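Local coordinates for protein collagen alpha-1(XX) chain (Homo sapiens, PDB 5KF4) that probably serves in the extracellular matrix as a collagen chain, the part here being one of its fibronectin type III domains, at residues L42-A47 with P53-V58. Sequence-based numbering, arbitrary orientation.
Sequences LIVWRA and PREVVV
A chi1 of 63° puts Trp-45 CG between the backbone N and the carbonyl carbon and turns the indole over the neighbouring strand, where Arg-54, by its place in that strand, sets CB over one ring face. That CB lies 3.9 Å from the centroid of the five-membered ring of Trp-45, a CH-pi contact, and the extended Arg-54 chain carries CD to 3.7 Å from Trp-45 NE1. Glu-55 N lies over the same face, likewise offset toward the rim. At the ring edge, Trp-45 CZ3 meets Val-56 CG1 at 3.7 Å. Two antiparallel hydrogen-bonded pairs, Ile-43 with Val-56 and Trp-45 with Arg-54, hold the backbones in register; Ile-43 N reaches Val-56 O at 2.9 Å. This is a beta hairpin of the fibronectin type III sandwich, strand 54-59 forming an edge of the four-stranded sheet, and Ile-43 and Trp-45 face strand 64-67 of the other sheet, both touching Leu-67. With an alanine at Trp-45, the Arg-54 methylene would probably lose its cover and a gap open beside Leu-67. On the opposite face, Val-44 CG2 lies alongside Glu-55 CG at 3.6 Å, and Leu-42 CD1 touches Val-57 CG2.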
ATOM      1  N   LEU A  42       2.741  -5.360   3.485  1.00 15.25           N
ATOM      2  CA  LEU A  42       1.486  -5.660   2.793  1.00 12.15           C
ATOM      3  C   LEU A  42       0.918  -4.421   2.104  1.00 14.83           C
ATOM      4  O   LEU A  42       0.635  -3.413   2.751  1.00 14.41           O
ATOM      5  CB  LEU A  42       0.441  -6.225   3.757  1.00 11.25           C
ATOM      6  CG  LEU A  42      -0.965  -6.355   3.152  1.00 17.47           C
ATOM      7  CD1 LEU A  42      -1.007  -7.391   2.031  1.00 16.69           C
ATOM      8  CD2 LEU A  42      -2.024  -6.639   4.203  1.00 17.94           C
ATOM      9  N   ILE A  43       0.715  -4.525   0.794  1.00 17.54           N
ATOM     10  CA  ILE A  43       0.146  -3.444  -0.009  1.00 24.86           C
ATOM     11  C   ILE A  43      -1.256  -3.791  -0.520  1.00 27.15           C
ATOM     12  O   ILE A  43      -1.462  -4.840  -1.133  1.00 22.16           O
ATOM     13  CB  ILE A  43       1.057  -3.110  -1.204  1.00 22.42           C
ATOM     14  CG1 ILE A  43       2.414  -2.615  -0.703  1.00 31.86           C
ATOM     15  CG2 ILE A  43       0.411  -2.068  -2.096  1.00 15.30           C
ATOM     16  CD1 ILE A  43       3.551  -2.910  -1.637  1.00 27.46           C
ATOM     17  N   VAL A  44      -2.213  -2.900  -0.264  1.00 23.87           N
ATOM     18  CA  VAL A  44      -3.617  -3.131  -0.601  1.00 17.34           C
ATOM     19  C   VAL A  44      -4.185  -1.998  -1.452  1.00 21.98           C
ATOM     20  O   VAL A  44      -4.067  -0.831  -1.084  1.00 23.63           O
ATOM     21  CB  VAL A  44      -4.484  -3.253   0.674  1.00 11.63           C
ATOM     22  CG1 VAL A  44      -5.924  -3.594   0.316  1.00 17.65           C
ATOM     23  CG2 VAL A  44      -3.897  -4.280   1.632  1.00 11.68           C
ATOM     24  N   TRP A  45      -4.799  -2.328  -2.584  1.00 19.77           N
ATOM     25  CA  TRP A  45      -5.500  -1.310  -3.367  1.00 18.06           C
ATOM     26  C   TRP A  45      -6.853  -1.799  -3.882  1.00 21.82           C
ATOM     27  O   TRP A  45      -6.989  -2.941  -4.319  1.00 24.07           O
ATOM     28  CB  TRP A  45      -4.634  -0.830  -4.539  1.00 10.01           C
ATOM     29  CG  TRP A  45      -4.312  -1.885  -5.548  1.00  8.20           C
ATOM     30  CD1 TRP A  45      -4.869  -2.027  -6.782  1.00  8.20           C
ATOM     31  CD2 TRP A  45      -3.356  -2.944  -5.413  1.00  8.52           C
ATOM     32  NE1 TRP A  45      -4.320  -3.110  -7.429  1.00 13.24           N
ATOM     33  CE2 TRP A  45      -3.389  -3.691  -6.607  1.00 10.28           C
ATOM     34  CE3 TRP A  45      -2.476  -3.334  -4.397  1.00 10.27           C
ATOM     35  CZ2 TRP A  45      -2.579  -4.805  -6.814  1.00 12.84           C
ATOM     36  CZ3 TRP A  45      -1.673  -4.435  -4.604  1.00  9.02           C
ATOM     37  CH2 TRP A  45      -1.728  -5.159  -5.805  1.00 12.94           C
ATOM     38  N   ARG A  46      -7.853  -0.925  -3.808  1.00 17.58           N
ATOM     39  CA  ARG A  46      -9.207  -1.239  -4.256  1.00 17.97           C
ATOM     40  C   ARG A  46      -9.870  -0.031  -4.902  1.00 23.26           C
ATOM     41  O   ARG A  46      -9.551   1.110  -4.570  1.00 30.65           O
ATOM     42  CB  ARG A  46     -10.086  -1.735  -3.106  1.00 23.58           C
ATOM     43  CG  ARG A  46     -10.259  -0.755  -1.964  1.00 35.06           C
ATOM     44  CD  ARG A  46     -11.161  -1.349  -0.899  1.00 52.24           C
ATOM     45  NE  ARG A  46     -12.424  -1.796  -1.486  1.00 67.30           N
ATOM     46  CZ  ARG A  46     -13.277  -2.629  -0.899  1.00 76.30           C
ATOM     47  NH1 ARG A  46     -13.012  -3.120   0.305  1.00 71.80           N
ATOM     48  NH2 ARG A  46     -14.399  -2.974  -1.520  1.00 79.06           N
ATOM     49  N   ALA A  47     -10.792  -0.277  -5.826  1.00 16.85           N
ATOM     50  CA  ALA A  47     -11.558   0.814  -6.408  1.00 25.10           C
ATOM     51  C   ALA A  47     -12.462   1.403  -5.326  1.00 32.13           C
ATOM     52  O   ALA A  47     -13.215   0.680  -4.670  1.00 27.48           O
ATOM     53  CB  ALA A  47     -12.377   0.325  -7.600  1.00  7.44           C
ATOM     54  N   PRO A  53     -10.806  -5.921  -3.069  1.00 25.69           N
ATOM     55  CA  PRO A  53      -9.438  -5.474  -2.808  1.00 18.58           C
ATOM     56  C   PRO A  53      -8.383  -6.388  -3.417  1.00 17.94           C
ATOM     57  O   PRO A  53      -8.540  -7.605  -3.448  1.00 14.07           O
ATOM     58  CB  PRO A  53      -9.358  -5.491  -1.277  1.00 26.37           C
ATOM     59  CG  PRO A  53     -10.384  -6.487  -0.865  1.00 29.86           C
ATOM     60  CD  PRO A  53     -11.508  -6.264  -1.822  1.00 26.84           C
ATOM     61  N   ARG A  54      -7.299  -5.782  -3.884  1.00  9.16           N
ATOM     62  CA  ARG A  54      -6.170  -6.524  -4.417  1.00 12.96           C
ATOM     63  C   ARG A  54      -4.965  -6.306  -3.524  1.00  9.41           C
ATOM     64  O   ARG A  54      -4.856  -5.284  -2.861  1.00  9.15           O
ATOM     65  CB  ARG A  54      -5.860  -6.110  -5.858  1.00 13.64           C
ATOM     66  CG  ARG A  54      -6.959  -6.470  -6.834  1.00 12.51           C
ATOM     67  CD  ARG A  54      -6.738  -5.821  -8.175  1.00 22.08           C
ATOM     68  NE  ARG A  54      -7.804  -6.153  -9.113  1.00 30.00           N
ATOM     69  CZ  ARG A  54      -7.608  -6.414 -10.398  1.00 31.84           C
ATOM     70  NH1 ARG A  54      -6.382  -6.381 -10.901  1.00 35.36           N
ATOM     71  NH2 ARG A  54      -8.638  -6.706 -11.180  1.00 32.76           N
ATOM     72  N   GLU A  55      -4.083  -7.292  -3.464  1.00 20.24           N
ATOM     73  CA  GLU A  55      -2.959  -7.223  -2.547  1.00 10.30           C
ATOM     74  C   GLU A  55      -1.677  -7.824  -3.116  1.00 19.41           C
ATOM     75  O   GLU A  55      -1.688  -8.652  -4.036  1.00 20.91           O
ATOM     76  CB  GLU A  55      -3.293  -7.925  -1.225  1.00 20.32           C
ATOM     77  CG  GLU A  55      -4.346  -7.232  -0.382  1.00 23.35           C
ATOM     78  CD  GLU A  55      -4.766  -8.061   0.816  1.00 17.66           C
ATOM     79  OE1 GLU A  55      -4.048  -9.033   1.149  1.00 20.68           O
ATOM     80  OE2 GLU A  55      -5.794  -7.727   1.444  1.00 10.05           O
ATOM     81  N   VAL A  56      -0.569  -7.386  -2.538  1.00 18.70           N
ATOM     82  CA  VAL A  56       0.729  -7.966  -2.818  1.00 25.89           C
ATOM     83  C   VAL A  56       1.572  -7.752  -1.576  1.00 26.80           C
ATOM     84  O   VAL A  56       1.467  -6.722  -0.912  1.00 19.31           O
ATOM     85  CB  VAL A  56       1.403  -7.332  -4.064  1.00 23.75           C
ATOM     86  CG1 VAL A  56       1.673  -5.851  -3.842  1.00  9.66           C
ATOM     87  CG2 VAL A  56       2.696  -8.054  -4.414  1.00 18.96           C
ATOM     88  N   VAL A  57       2.368  -8.745  -1.215  1.00 30.21           N
ATOM     89  CA  VAL A  57       3.259  -8.559  -0.089  1.00 28.38           C
ATOM     90  C   VAL A  57       4.683  -8.420  -0.619  1.00 33.61           C
ATOM     91  O   VAL A  57       5.111  -9.197  -1.473  1.00 34.46           O
ATOM     92  CB  VAL A  57       3.142  -9.722   0.916  1.00 28.64           C
ATOM     93  CG1 VAL A  57       4.273  -9.682   1.933  1.00 28.74           C
ATOM     94  CG2 VAL A  57       1.802  -9.662   1.622  1.00 19.11           C
ATOM     95  N   VAL A  58       5.407  -7.419  -0.126  1.00 36.41           N
ATOM     96  CA  VAL A  58       6.779  -7.190  -0.570  1.00 40.42           C
ATOM     97  C   VAL A  58       7.719  -7.236   0.628  1.00 46.50           C
ATOM     98  O   VAL A  58       7.268  -7.258   1.772  1.00 32.92           O
ATOM     99  CB  VAL A  58       6.928  -5.846  -1.303  1.00 38.44           C
ATOM    100  CG1 VAL A  58       6.135  -5.866  -2.602  1.00 33.98           C
ATOM    101  CG2 VAL A  58       6.481  -4.699  -0.414  1.00 38.96           C
TER
HETATM  102  O   HOH W   1      -4.353  -4.181  -9.728  1.00 26.50           O